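Local coordinates for protein E1 (Kluyveromyces marxianus, PDB 3VX6) that activates the ubiquitin-like proteins ATG12 and ATG8 for conjugation, as the E1-like enzyme of autophagy and cytoplasm-to-vacuole transport, at residues G81-F86 against F123-F128; Q146-T151 against G252-L257; I160-D165 against E240-A245. All coordinates share one frame; numbering follows the deposited sequence.

Contact 1 of 3, residues G81-F86 against F123-F128; sequences GYLLNF and FYMISF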
ATOM      1  N   GLY A  81      -8.534  -1.507   1.426  1.00 43.55           N
ATOM      2  CA  GLY A  81      -7.734  -2.651   1.800  1.00 43.06           C
ATOM      3  C   GLY A  81      -8.645  -3.849   1.843  1.00 42.33           C
ATOM      4  O   GLY A  81      -9.821  -3.747   1.493  1.00 42.21           O
ATOM      5  N   TYR A  82      -8.111  -4.985   2.268  1.00 41.64           N
ATOM      6  CA  TYR A  82      -8.903  -6.194   2.352  1.00 42.25           C
ATOM      7  C   TYR A  82      -8.515  -6.993   3.582  1.00 39.92           C
ATOM      8  O   TYR A  82      -7.344  -7.064   3.958  1.00 37.54           O
ATOM      9  CB  TYR A  82      -8.727  -7.037   1.072  1.00 45.81           C
ATOM     10  CG  TYR A  82      -9.181  -6.309  -0.185  1.00 51.38           C
ATOM     11  CD1 TYR A  82     -10.541  -6.044  -0.423  1.00 52.84           C
ATOM     12  CD2 TYR A  82      -8.244  -5.794  -1.090  1.00 53.55           C
ATOM     13  CE1 TYR A  82     -10.949  -5.276  -1.526  1.00 54.29           C
ATOM     14  CE2 TYR A  82      -8.636  -5.027  -2.191  1.00 54.37           C
ATOM     15  CZ  TYR A  82      -9.983  -4.766  -2.404  1.00 55.75           C
ATOM     16  OH  TYR A  82     -10.338  -3.973  -3.482  1.00 57.17           O
ATOM     17  N   LEU A  83      -9.513  -7.574   4.231  1.00 37.95           N
ATOM     18  CA  LEU A  83      -9.255  -8.386   5.402  1.00 36.45           C
ATOM     19  C   LEU A  83      -9.599  -9.841   5.102  1.00 35.03           C
ATOM     20  O   LEU A  83     -10.551 -10.132   4.395  1.00 34.64           O
ATOM     21  CB  LEU A  83     -10.069  -7.884   6.598  1.00 35.18           C
ATOM     22  CG  LEU A  83     -10.166  -8.810   7.821  1.00 34.04           C
ATOM     23  CD1 LEU A  83      -8.818  -8.967   8.490  1.00 30.23           C
ATOM     24  CD2 LEU A  83     -11.187  -8.232   8.797  1.00 32.61           C
ATOM     25  N   LEU A  84      -8.781 -10.746   5.615  1.00 34.93           N
ATOM     26  CA  LEU A  84      -9.015 -12.163   5.454  1.00 36.03           C
ATOM     27  C   LEU A  84      -8.950 -12.735   6.871  1.00 37.17           C
ATOM     28  O   LEU A  84      -7.905 -13.191   7.318  1.00 38.68           O
ATOM     29  CB  LEU A  84      -7.935 -12.806   4.584  1.00 34.46           C
ATOM     30  CG  LEU A  84      -8.269 -14.192   4.004  1.00 34.70           C
ATOM     31  CD1 LEU A  84      -6.990 -14.997   3.914  1.00 34.98           C
ATOM     32  CD2 LEU A  84      -9.277 -14.937   4.858  1.00 32.51           C
ATOM     33  N   ASN A  85     -10.070 -12.690   7.581  1.00 38.14           N
ATOM     34  CA  ASN A  85     -10.113 -13.217   8.932  1.00 38.44           C
ATOM     35  C   ASN A  85     -10.342 -14.728   8.953  1.00 38.78           C
ATOM     36  O   ASN A  85     -11.438 -15.203   8.634  1.00 36.74           O
ATOM     37  CB  ASN A  85     -11.227 -12.553   9.740  1.00 40.69           C
ATOM     38  CG  ASN A  85     -11.283 -13.071  11.171  1.00 42.45           C
ATOM     39  OD1 ASN A  85     -10.381 -12.802  11.966  1.00 44.50           O
ATOM     40  ND2 ASN A  85     -12.329 -13.836  11.498  1.00 41.18           N
ATOM     41  N   PHE A  86      -9.307 -15.471   9.338  1.00 39.05           N
ATOM     42  CA  PHE A  86      -9.388 -16.921   9.454  1.00 39.67           C
ATOM     43  C   PHE A  86     -10.289 -17.306  10.633  1.00 41.17           C
ATOM     44  O   PHE A  86     -10.405 -16.567  11.621  1.00 41.52           O
ATOM     45  CB  PHE A  86      -7.990 -17.504   9.634  1.00 38.24           C
ATOM     46  CG  PHE A  86      -7.155 -17.405   8.407  1.00 38.26           C
ATOM     47  CD1 PHE A  86      -7.445 -18.192   7.295  1.00 39.01           C
ATOM     48  CD2 PHE A  86      -6.124 -16.476   8.323  1.00 37.79           C
ATOM     49  CE1 PHE A  86      -6.722 -18.056   6.115  1.00 38.07           C
ATOM     50  CE2 PHE A  86      -5.398 -16.328   7.156  1.00 37.41           C
ATOM     51  CZ  PHE A  86      -5.700 -17.123   6.044  1.00 39.04           C
ATOM     52  N   PHE A 123      -3.868  -2.694   1.015  1.00 39.30           N
ATOM     53  CA  PHE A 123      -3.405  -3.400   2.188  1.00 39.75           C
ATOM     54  C   PHE A 123      -4.349  -4.555   2.417  1.00 39.25           C
ATOM     55  O   PHE A 123      -5.542  -4.467   2.144  1.00 38.55           O
ATOM     56  CB  PHE A 123      -3.335  -2.505   3.420  1.00 40.27           C
ATOM     57  CG  PHE A 123      -4.655  -2.011   3.895  1.00 40.96           C
ATOM     58  CD1 PHE A 123      -5.298  -0.969   3.242  1.00 40.49           C
ATOM     59  CD2 PHE A 123      -5.223  -2.536   5.053  1.00 41.71           C
ATOM     60  CE1 PHE A 123      -6.487  -0.447   3.739  1.00 42.27           C
ATOM     61  CE2 PHE A 123      -6.409  -2.025   5.561  1.00 42.06           C
ATOM     62  CZ  PHE A 123      -7.044  -0.978   4.908  1.00 42.84           C
ATOM     63  N   TYR A 124      -3.775  -5.645   2.899  1.00 38.93           N
ATOM     64  CA  TYR A 124      -4.486  -6.875   3.159  1.00 37.93           C
ATOM     65  C   TYR A 124      -4.172  -7.290   4.592  1.00 38.18           C
ATOM     66  O   TYR A 124      -3.031  -7.194   5.060  1.00 38.41           O
ATOM     67  CB  TYR A 124      -4.006  -7.943   2.180  1.00 38.61           C
ATOM     68  CG  TYR A 124      -4.177  -7.550   0.726  1.00 42.06           C
ATOM     69  CD1 TYR A 124      -5.321  -7.925   0.014  1.00 41.05           C
ATOM     70  CD2 TYR A 124      -3.202  -6.786   0.062  1.00 40.42           C
ATOM     71  CE1 TYR A 124      -5.491  -7.557  -1.323  1.00 43.30           C
ATOM     72  CE2 TYR A 124      -3.365  -6.407  -1.280  1.00 41.51           C
ATOM     73  CZ  TYR A 124      -4.517  -6.801  -1.967  1.00 44.24           C
ATOM     74  OH  TYR A 124      -4.709  -6.465  -3.293  1.00 45.65           O
ATOM     75  N   MET A 125      -5.191  -7.743   5.299  1.00 38.19           N
ATOM     76  CA  MET A 125      -4.989  -8.151   6.668  1.00 38.46           C
ATOM     77  C   MET A 125      -5.523  -9.551   6.847  1.00 35.89           C
ATOM     78  O   MET A 125      -6.599  -9.858   6.375  1.00 35.92           O
ATOM     79  CB  MET A 125      -5.727  -7.191   7.606  1.00 39.76           C
ATOM     80  CG  MET A 125      -5.554  -7.507   9.071  1.00 42.09           C
ATOM     81  SD  MET A 125      -6.469  -6.371  10.119  1.00 45.30           S
ATOM     82  CE  MET A 125      -7.094  -7.527  11.332  1.00 43.31           C
ATOM     83  N   ILE A 126      -4.748 -10.419   7.472  1.00 35.12           N
ATOM     84  CA  ILE A 126      -5.251 -11.750   7.748  1.00 36.32           C
ATOM     85  C   ILE A 126      -5.371 -11.715   9.255  1.00 37.84           C
ATOM     86  O   ILE A 126      -4.602 -11.032   9.934  1.00 39.81           O
ATOM     87  CB  ILE A 126      -4.298 -12.886   7.315  1.00 35.57           C
ATOM     88  CG1 ILE A 126      -2.897 -12.666   7.898  1.00 34.75           C
ATOM     89  CG2 ILE A 126      -4.310 -13.002   5.791  1.00 35.27           C
ATOM     90  CD1 ILE A 126      -1.935 -13.835   7.690  1.00 31.54           C
ATOM     91  N   SER A 127      -6.352 -12.414   9.793  1.00 38.64           N
ATOM     92  CA  SER A 127      -6.526 -12.384  11.227  1.00 38.86           C
ATOM     93  C   SER A 127      -7.290 -13.576  11.728  1.00 39.86           C
ATOM     94  O   SER A 127      -7.820 -14.379  10.962  1.00 39.21           O
ATOM     95  CB  SER A 127      -7.263 -11.102  11.647  1.00 38.93           C
ATOM     96  OG  SER A 127      -8.576 -11.034  11.104  1.00 34.59           O
ATOM     97  N   PHE A 128      -7.304 -13.692  13.042  1.00 41.28           N
ATOM     98  CA  PHE A 128      -8.024 -14.733  13.717  1.00 42.76           C
ATOM     99  C   PHE A 128      -8.557 -14.047  14.937  1.00 43.53           C
ATOM    100  O   PHE A 128      -7.796 -13.634  15.819  1.00 42.04           O
ATOM    101  CB  PHE A 128      -7.127 -15.879  14.152  1.00 44.34           C
ATOM    102  CG  PHE A 128      -7.840 -16.881  15.007  1.00 46.62           C
ATOM    103  CD1 PHE A 128      -7.316 -17.273  16.237  1.00 46.07           C
ATOM    104  CD2 PHE A 128      -9.065 -17.408  14.597  1.00 46.57           C
ATOM    105  CE1 PHE A 128      -7.998 -18.169  17.042  1.00 46.70           C
ATOM    106  CE2 PHE A 128      -9.752 -18.302  15.396  1.00 46.90           C
ATOM    107  CZ  PHE A 128      -9.217 -18.686  16.624  1.00 46.94           C
TER

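Contact 2 of 3, residues Q146-T151 against G252-L257; sequences QSDGAT and GNNPSL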
ATOM      1  N   GLN A 146       7.927  -6.889  -7.064  1.00 42.80           N
ATOM      2  CA  GLN A 146       9.011  -6.526  -7.956  1.00 43.83           C
ATOM      3  C   GLN A 146       9.486  -7.783  -8.671  1.00 45.93           C
ATOM      4  O   GLN A 146       9.138  -8.897  -8.287  1.00 46.81           O
ATOM      5  CB  GLN A 146      10.170  -5.963  -7.155  1.00 44.71           C
ATOM      6  CG  GLN A 146      10.754  -6.964  -6.187  1.00 45.91           C
ATOM      7  CD  GLN A 146      12.100  -6.538  -5.682  1.00 47.51           C
ATOM      8  OE1 GLN A 146      12.217  -5.594  -4.902  1.00 47.94           O
ATOM      9  NE2 GLN A 146      13.138  -7.224  -6.134  1.00 50.91           N
ATOM     10  N   SER A 147      10.285  -7.604  -9.715  1.00 47.74           N
ATOM     11  CA  SER A 147      10.826  -8.741 -10.437  1.00 48.11           C
ATOM     12  C   SER A 147      11.828  -9.430  -9.508  1.00 47.59           C
ATOM     13  O   SER A 147      12.552  -8.770  -8.761  1.00 45.28           O
ATOM     14  CB  SER A 147      11.528  -8.265 -11.710  1.00 50.14           C
ATOM     15  OG  SER A 147      12.229  -9.329 -12.333  1.00 54.36           O
ATOM     16  N   ASP A 148      11.866 -10.756  -9.554  1.00 49.26           N
ATOM     17  CA  ASP A 148      12.776 -11.535  -8.712  1.00 50.97           C
ATOM     18  C   ASP A 148      14.249 -11.197  -8.971  1.00 50.02           C
ATOM     19  O   ASP A 148      14.760 -11.384 -10.077  1.00 50.94           O
ATOM     20  CB  ASP A 148      12.538 -13.028  -8.948  1.00 54.30           C
ATOM     21  CG  ASP A 148      12.740 -13.857  -7.695  1.00 58.20           C
ATOM     22  OD1 ASP A 148      12.602 -15.097  -7.775  1.00 60.75           O
ATOM     23  OD2 ASP A 148      13.030 -13.266  -6.630  1.00 59.25           O
ATOM     24  N   GLY A 149      14.933 -10.704  -7.944  1.00 49.02           N
ATOM     25  CA  GLY A 149      16.329 -10.348  -8.097  1.00 47.34           C
ATOM     26  C   GLY A 149      16.455  -8.891  -8.487  1.00 46.71           C
ATOM     27  O   GLY A 149      17.556  -8.341  -8.582  1.00 47.77           O
ATOM     28  N   ALA A 150      15.311  -8.256  -8.705  1.00 46.55           N
ATOM     29  CA  ALA A 150      15.299  -6.859  -9.089  1.00 46.02           C
ATOM     30  C   ALA A 150      15.768  -5.995  -7.936  1.00 45.94           C
ATOM     31  O   ALA A 150      15.593  -6.325  -6.766  1.00 45.97           O
ATOM     32  CB  ALA A 150      13.896  -6.432  -9.540  1.00 46.97           C
ATOM     33  N   THR A 151      16.394  -4.891  -8.297  1.00 46.29           N
ATOM     34  CA  THR A 151      16.907  -3.936  -7.346  1.00 46.34           C
ATOM     35  C   THR A 151      16.674  -2.588  -8.016  1.00 47.07           C
ATOM     36  O   THR A 151      16.384  -2.529  -9.219  1.00 45.31           O
ATOM     37  CB  THR A 151      18.400  -4.191  -7.080  1.00 47.04           C
ATOM     38  OG1 THR A 151      18.944  -4.986  -8.145  1.00 49.77           O
ATOM     39  CG2 THR A 151      18.580  -4.942  -5.770  1.00 46.84           C
ATOM     40  N   GLY A 252      15.408  -6.354 -13.613  1.00 54.82           N
ATOM     41  CA  GLY A 252      13.964  -6.378 -13.515  1.00 55.81           C
ATOM     42  C   GLY A 252      13.311  -7.304 -14.519  1.00 56.50           C
ATOM     43  O   GLY A 252      12.084  -7.373 -14.606  1.00 56.20           O
ATOM     44  N   ASN A 253      14.113  -8.047 -15.266  1.00 57.23           N
ATOM     45  CA  ASN A 253      13.525  -8.912 -16.259  1.00 59.23           C
ATOM     46  C   ASN A 253      13.227 -10.355 -15.907  1.00 57.77           C
ATOM     47  O   ASN A 253      12.731 -11.101 -16.749  1.00 59.05           O
ATOM     48  CB  ASN A 253      14.338  -8.835 -17.540  1.00 63.39           C
ATOM     49  CG  ASN A 253      13.635  -8.011 -18.602  1.00 68.48           C
ATOM     50  OD1 ASN A 253      13.016  -8.562 -19.518  1.00 71.57           O
ATOM     51  ND2 ASN A 253      13.697  -6.682 -18.467  1.00 67.96           N
ATOM     52  N   ASN A 254      13.489 -10.758 -14.672  1.00 55.35           N
ATOM     53  CA  ASN A 254      13.198 -12.138 -14.302  1.00 52.66           C
ATOM     54  C   ASN A 254      11.690 -12.413 -14.386  1.00 51.03           C
ATOM     55  O   ASN A 254      10.882 -11.545 -14.069  1.00 50.44           O
ATOM     56  CB  ASN A 254      13.714 -12.435 -12.895  1.00 50.39           C
ATOM     57  CG  ASN A 254      13.443 -13.861 -12.478  1.00 50.42           C
ATOM     58  OD1 ASN A 254      12.369 -14.178 -11.964  1.00 50.27           O
ATOM     59  ND2 ASN A 254      14.408 -14.741 -12.720  1.00 51.05           N
ATOM     60  N   PRO A 255      11.300 -13.623 -14.833  1.00 49.90           N
ATOM     61  CA  PRO A 255       9.899 -14.043 -14.973  1.00 49.44           C
ATOM     62  C   PRO A 255       9.131 -14.174 -13.651  1.00 49.01           C
ATOM     63  O   PRO A 255       7.911 -14.364 -13.657  1.00 48.68           O
ATOM     64  CB  PRO A 255      10.005 -15.390 -15.687  1.00 49.54           C
ATOM     65  CG  PRO A 255      11.314 -15.311 -16.401  1.00 49.08           C
ATOM     66  CD  PRO A 255      12.199 -14.640 -15.405  1.00 49.20           C
ATOM     67  N   SER A 256       9.833 -14.092 -12.526  1.00 47.47           N
ATOM     68  CA  SER A 256       9.179 -14.212 -11.223  1.00 46.50           C
ATOM     69  C   SER A 256       8.949 -12.882 -10.511  1.00 45.48           C
ATOM     70  O   SER A 256       9.676 -11.908 -10.717  1.00 46.67           O
ATOM     71  CB  SER A 256       9.980 -15.135 -10.302  1.00 46.94           C
ATOM     72  OG  SER A 256       9.919 -16.472 -10.753  1.00 45.63           O
ATOM     73  N   LEU A 257       7.932 -12.861  -9.662  1.00 43.02           N
ATOM     74  CA  LEU A 257       7.579 -11.671  -8.901  1.00 41.24           C
ATOM     75  C   LEU A 257       7.956 -11.919  -7.442  1.00 41.06           C
ATOM     76  O   LEU A 257       7.607 -12.956  -6.885  1.00 42.76           O
ATOM     77  CB  LEU A 257       6.075 -11.427  -9.015  1.00 38.82           C
ATOM     78  CG  LEU A 257       5.586  -9.992  -8.904  1.00 37.75           C
ATOM     79  CD1 LEU A 257       6.110  -9.203 -10.091  1.00 35.76           C
ATOM     80  CD2 LEU A 257       4.070  -9.966  -8.860  1.00 34.39           C
TER

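Contact 3 of 3, residues I160-D165 against E240-A245; sequences IASDSD and ESSFEA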
ATOM      1  N   ILE A 160      10.633  18.542  -3.966  1.00 47.09           N
ATOM      2  CA  ILE A 160       9.443  19.018  -4.635  1.00 47.43           C
ATOM      3  C   ILE A 160       8.768  20.029  -3.725  1.00 50.08           C
ATOM      4  O   ILE A 160       8.668  19.821  -2.506  1.00 50.77           O
ATOM      5  CB  ILE A 160       8.458  17.884  -4.899  1.00 46.06           C
ATOM      6  CG1 ILE A 160       9.047  16.897  -5.894  1.00 44.20           C
ATOM      7  CG2 ILE A 160       7.158  18.446  -5.432  1.00 46.85           C
ATOM      8  CD1 ILE A 160       8.116  15.747  -6.186  1.00 44.44           C
ATOM      9  N   ALA A 161       8.315  21.128  -4.321  1.00 52.37           N
ATOM     10  CA  ALA A 161       7.624  22.171  -3.578  1.00 54.42           C
ATOM     11  C   ALA A 161       6.164  21.764  -3.488  1.00 56.24           C
ATOM     12  O   ALA A 161       5.482  21.666  -4.507  1.00 54.93           O
ATOM     13  CB  ALA A 161       7.743  23.500  -4.300  1.00 53.99           C
ATOM     14  N   SER A 162       5.698  21.510  -2.269  1.00 59.33           N
ATOM     15  CA  SER A 162       4.309  21.124  -2.051  1.00 62.15           C
ATOM     16  C   SER A 162       3.401  22.239  -2.577  1.00 64.37           C
ATOM     17  O   SER A 162       2.237  22.003  -2.896  1.00 64.62           O
ATOM     18  CB  SER A 162       4.044  20.921  -0.554  1.00 61.60           C
ATOM     19  OG  SER A 162       5.035  20.109   0.057  1.00 62.75           O
ATOM     20  N   ASP A 163       3.957  23.449  -2.673  1.00 67.34           N
ATOM     21  CA  ASP A 163       3.230  24.642  -3.125  1.00 68.50           C
ATOM     22  C   ASP A 163       3.157  24.794  -4.632  1.00 68.60           C
ATOM     23  O   ASP A 163       2.357  25.581  -5.136  1.00 69.70           O
ATOM     24  CB  ASP A 163       3.890  25.902  -2.568  1.00 69.77           C
ATOM     25  CG  ASP A 163       4.532  25.669  -1.231  1.00 72.30           C
ATOM     26  OD1 ASP A 163       3.800  25.370  -0.258  1.00 74.03           O
ATOM     27  OD2 ASP A 163       5.773  25.773  -1.156  1.00 73.49           O
ATOM     28  N   SER A 164       4.009  24.068  -5.345  1.00 68.59           N
ATOM     29  CA  SER A 164       4.038  24.137  -6.800  1.00 68.08           C
ATOM     30  C   SER A 164       2.629  24.182  -7.382  1.00 67.88           C
ATOM     31  O   SER A 164       1.706  23.585  -6.833  1.00 67.37           O
ATOM     32  CB  SER A 164       4.783  22.932  -7.366  1.00 68.39           C
ATOM     33  OG  SER A 164       4.831  22.989  -8.779  1.00 71.68           O
ATOM     34  N   ASP A 165       2.456  24.907  -8.480  1.00 68.02           N
ATOM     35  CA  ASP A 165       1.143  24.973  -9.109  1.00 67.97           C
ATOM     36  C   ASP A 165       0.771  23.555  -9.495  1.00 66.35           C
ATOM     37  O   ASP A 165      -0.385  23.153  -9.368  1.00 65.94           O
ATOM     38  CB  ASP A 165       1.163  25.854 -10.364  1.00 70.32           C
ATOM     39  CG  ASP A 165       0.817  27.302 -10.069  1.00 72.50           C
ATOM     40  OD1 ASP A 165       1.666  28.023  -9.503  1.00 74.80           O
ATOM     41  OD2 ASP A 165      -0.313  27.717 -10.397  1.00 73.53           O
ATOM     42  N   GLU A 240       7.289  18.166   3.900  1.00 60.20           N
ATOM     43  CA  GLU A 240       8.335  19.085   3.424  1.00 59.82           C
ATOM     44  C   GLU A 240       9.399  18.169   2.828  1.00 58.47           C
ATOM     45  O   GLU A 240      10.365  18.618   2.213  1.00 58.21           O
ATOM     46  CB  GLU A 240       8.991  19.887   4.557  1.00 60.02           C
ATOM     47  CG  GLU A 240       8.073  20.827   5.294  1.00 63.94           C
ATOM     48  CD  GLU A 240       7.324  21.739   4.353  1.00 65.20           C
ATOM     49  OE1 GLU A 240       7.992  22.501   3.621  1.00 64.85           O
ATOM     50  OE2 GLU A 240       6.072  21.682   4.345  1.00 65.79           O
ATOM     51  N   SER A 241       9.204  16.871   3.038  1.00 56.66           N
ATOM     52  CA  SER A 241      10.119  15.847   2.553  1.00 54.47           C
ATOM     53  C   SER A 241       9.829  15.407   1.120  1.00 51.99           C
ATOM     54  O   SER A 241      10.515  14.523   0.601  1.00 51.98           O
ATOM     55  CB  SER A 241      10.052  14.619   3.461  1.00 54.58           C
ATOM     56  OG  SER A 241       8.790  13.980   3.345  1.00 55.18           O
ATOM     57  N   SER A 242       8.818  16.002   0.487  1.00 49.17           N
ATOM     58  CA  SER A 242       8.467  15.646  -0.893  1.00 48.66           C
ATOM     59  C   SER A 242       9.640  15.817  -1.861  1.00 47.92           C
ATOM     60  O   SER A 242      10.290  16.868  -1.899  1.00 47.45           O
ATOM     61  CB  SER A 242       7.265  16.465  -1.377  1.00 47.85           C
ATOM     62  OG  SER A 242       7.056  17.600  -0.549  1.00 51.93           O
ATOM     63  N   PHE A 243       9.913  14.768  -2.633  1.00 46.94           N
ATOM     64  CA  PHE A 243      11.007  14.787  -3.598  1.00 46.41           C
ATOM     65  C   PHE A 243      10.660  14.000  -4.857  1.00 45.72           C
ATOM     66  O   PHE A 243       9.868  13.066  -4.814  1.00 45.99           O
ATOM     67  CB  PHE A 243      12.260  14.165  -2.987  1.00 47.26           C
ATOM     68  CG  PHE A 243      12.156  12.672  -2.775  1.00 48.30           C
ATOM     69  CD1 PHE A 243      11.326  12.149  -1.784  1.00 46.93           C
ATOM     70  CD2 PHE A 243      12.881  11.790  -3.579  1.00 47.63           C
ATOM     71  CE1 PHE A 243      11.221  10.774  -1.601  1.00 46.27           C
ATOM     72  CE2 PHE A 243      12.783  10.413  -3.403  1.00 46.82           C
ATOM     73  CZ  PHE A 243      11.953   9.903  -2.413  1.00 46.78           C
ATOM     74  N   GLU A 244      11.259  14.381  -5.977  1.00 44.68           N
ATOM     75  CA  GLU A 244      11.033  13.676  -7.232  1.00 42.97           C
ATOM     76  C   GLU A 244      12.268  12.817  -7.457  1.00 41.73           C
ATOM     77  O   GLU A 244      13.378  13.221  -7.115  1.00 41.33           O
ATOM     78  CB  GLU A 244      10.885  14.662  -8.392  1.00 43.81           C
ATOM     79  CG  GLU A 244      10.754  13.981  -9.745  1.00 45.64           C
ATOM     80  CD  GLU A 244      10.599  14.966 -10.894  1.00 47.03           C
ATOM     81  OE1 GLU A 244       9.621  15.744 -10.886  1.00 46.82           O
ATOM     82  OE2 GLU A 244      11.453  14.956 -11.811  1.00 47.17           O
ATOM     83  N   ALA A 245      12.089  11.636  -8.026  1.00 40.20           N
ATOM     84  CA  ALA A 245      13.224  10.770  -8.273  1.00 38.32           C
ATOM     85  C   ALA A 245      13.176  10.021  -9.607  1.00 38.28           C
ATOM     86  O   ALA A 245      12.118   9.623 -10.093  1.00 38.58           O
ATOM     87  CB  ALA A 245      13.370   9.791  -7.127  1.00 36.52           C
TER

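Contact 1 of 3, residues G81-F86 against F123-F128
Gly81 lies over one face of the Phe123 ring, its CA 3.4 Å from the centroid of that ring, a CH-pi contact displaced toward the rim. Tyr82 and Tyr124 lie side by side and point the same way, their planes at 34° and CD2 of Tyr82 3.3 Å from CE1 of Tyr124. One face of the Phe86 ring takes CD2 of Leu84 from its own strand, and CE2 of Phe86 reaches CB of Ile126 at 3.6 Å. The edge of Phe128 meets O of Phe86 in the ring plane. The strands are parallel neighbours, Tyr82 level with Tyr124 and Leu84 with Ile126. Their backbones are laced together by hydrogen bonds such as Met125 N to Tyr82 O, 2.6 Å. On the face with Leu83 and Met125, Ser127 OG donates to a lone pair of Asn85 OD1 at 2.7 Å. Asn85 CG is anti to the backbone N (chi1 -179°), and ND2 is bonded to Asp40. Both the oxygen and the nitrogen of the amide thus have a partner, which is likely to hold its rotation. The pair forms the parallel centre of a mixed sheet, joined by a crossover through helices 89-94 and 97-114. Strands 40-47 and 135-144 flank it. Helix 21-33 covers the Leu83 and Met125 face, and Phe92 of helix 89-94 packs on Phe86, Ile126 and Phe128.

Contact 2 of 3, residues Q146-T151 against G252-L257
Asp148, which has the most surface buried here, meets Ser256 across the contact. Asp148 N donates to Ser256 O at 2.7 Å, with an N-H...O angle of 155° and the donor above the carbonyl plane. CB of Asp148 lies 3.6 Å from CB of Ser256 and also approaches Asn254 OD1. That OD1 accepts from Ser256 N at 2.6 Å, an Asx turn that holds the Asn254 amide beside Asp148. Ser147 is next in buried surface and begins a type II turn that ends at Ala150. Its OG is anti to the backbone N (chi1 172°), where it reaches into the bend of 252-257. There OG of Ser147 is 3.0 Å from Gly252 O and 3.1 Å from Asn254 O, and its single proton may serve either. Leu257 follows. Its CD1 lies 3.5 Å from Gln146 O, and its CA-H points to the same oxygen. Leu257 also packs on Gln106 and Leu109 of helix 97-114. The CB of Gln146 points away from 252-257, and its NE2 donates to Ala150 O across the turn. Two loops are thus joined by one backbone hydrogen bond and a serine hydroxyl with two acceptors in reach, with few apolar contacts.

Contact 3 of 3, residues I160-D165 against E240-A245
Ile160 meets Ser242 where a beta-sheet edge frays into loops: 243-250 is a strand of a mixed sheet, and 160-165 follows its antiparallel edge neighbour 151-159. The second segment begins with a turn through Glu240 and Ser241, and Ser241 OG bonds to Arg237. Ser242 O then accepts from Ile160 N at 2.7 Å, an almost straight bond of 165° with the donor above the carbonyl plane. This extends the pairing of the two strands by one more bond. Ser242 OG bonds to Arg237 O and lies 3.3 Å from Ser162 OG. The CB of Phe243 points away from 160-165, and its ring meets Phe235 of strand 231-236. The carbonyl carbon of Phe243 touches Ile160, C to CD1 at 3.4 Å. Ile160 CG1 is anti to the carbonyl carbon (chi1 -66°) and faces the peptide between Phe243 and Glu244. An alanine at Ile160 would probably open a gap over this peptide and leave Glu244 CB without this apolar neighbour. Glu244 extends beyond that contact, and its OE1 forms a salt bridge with Lys198. Nearest the Glu244 side chain, CD1 of Ile160 lies 3.7 Å from CB of Glu244.

Overall arrangement
The three contacts are spread over the ATG7 N-terminal region. Contact 1 closes first along the chain, and contact 3 is nested inside the loop closed by contact 2. Contact 1 lies in one mixed sheet and contact 3 at the edge of another. Their centres are about 34 Å apart, on opposite sides of the chain's centre. Contact 2 is about 26 Å from contact 1 and about 30 Å from contact 3, centre to centre. Its loops carry the chain between the sheets twice, from strand 135-144 to strand 151-159 and from strand 243-250 to strand 260-262. It therefore ties both crossings together where the two halves of the fold connect.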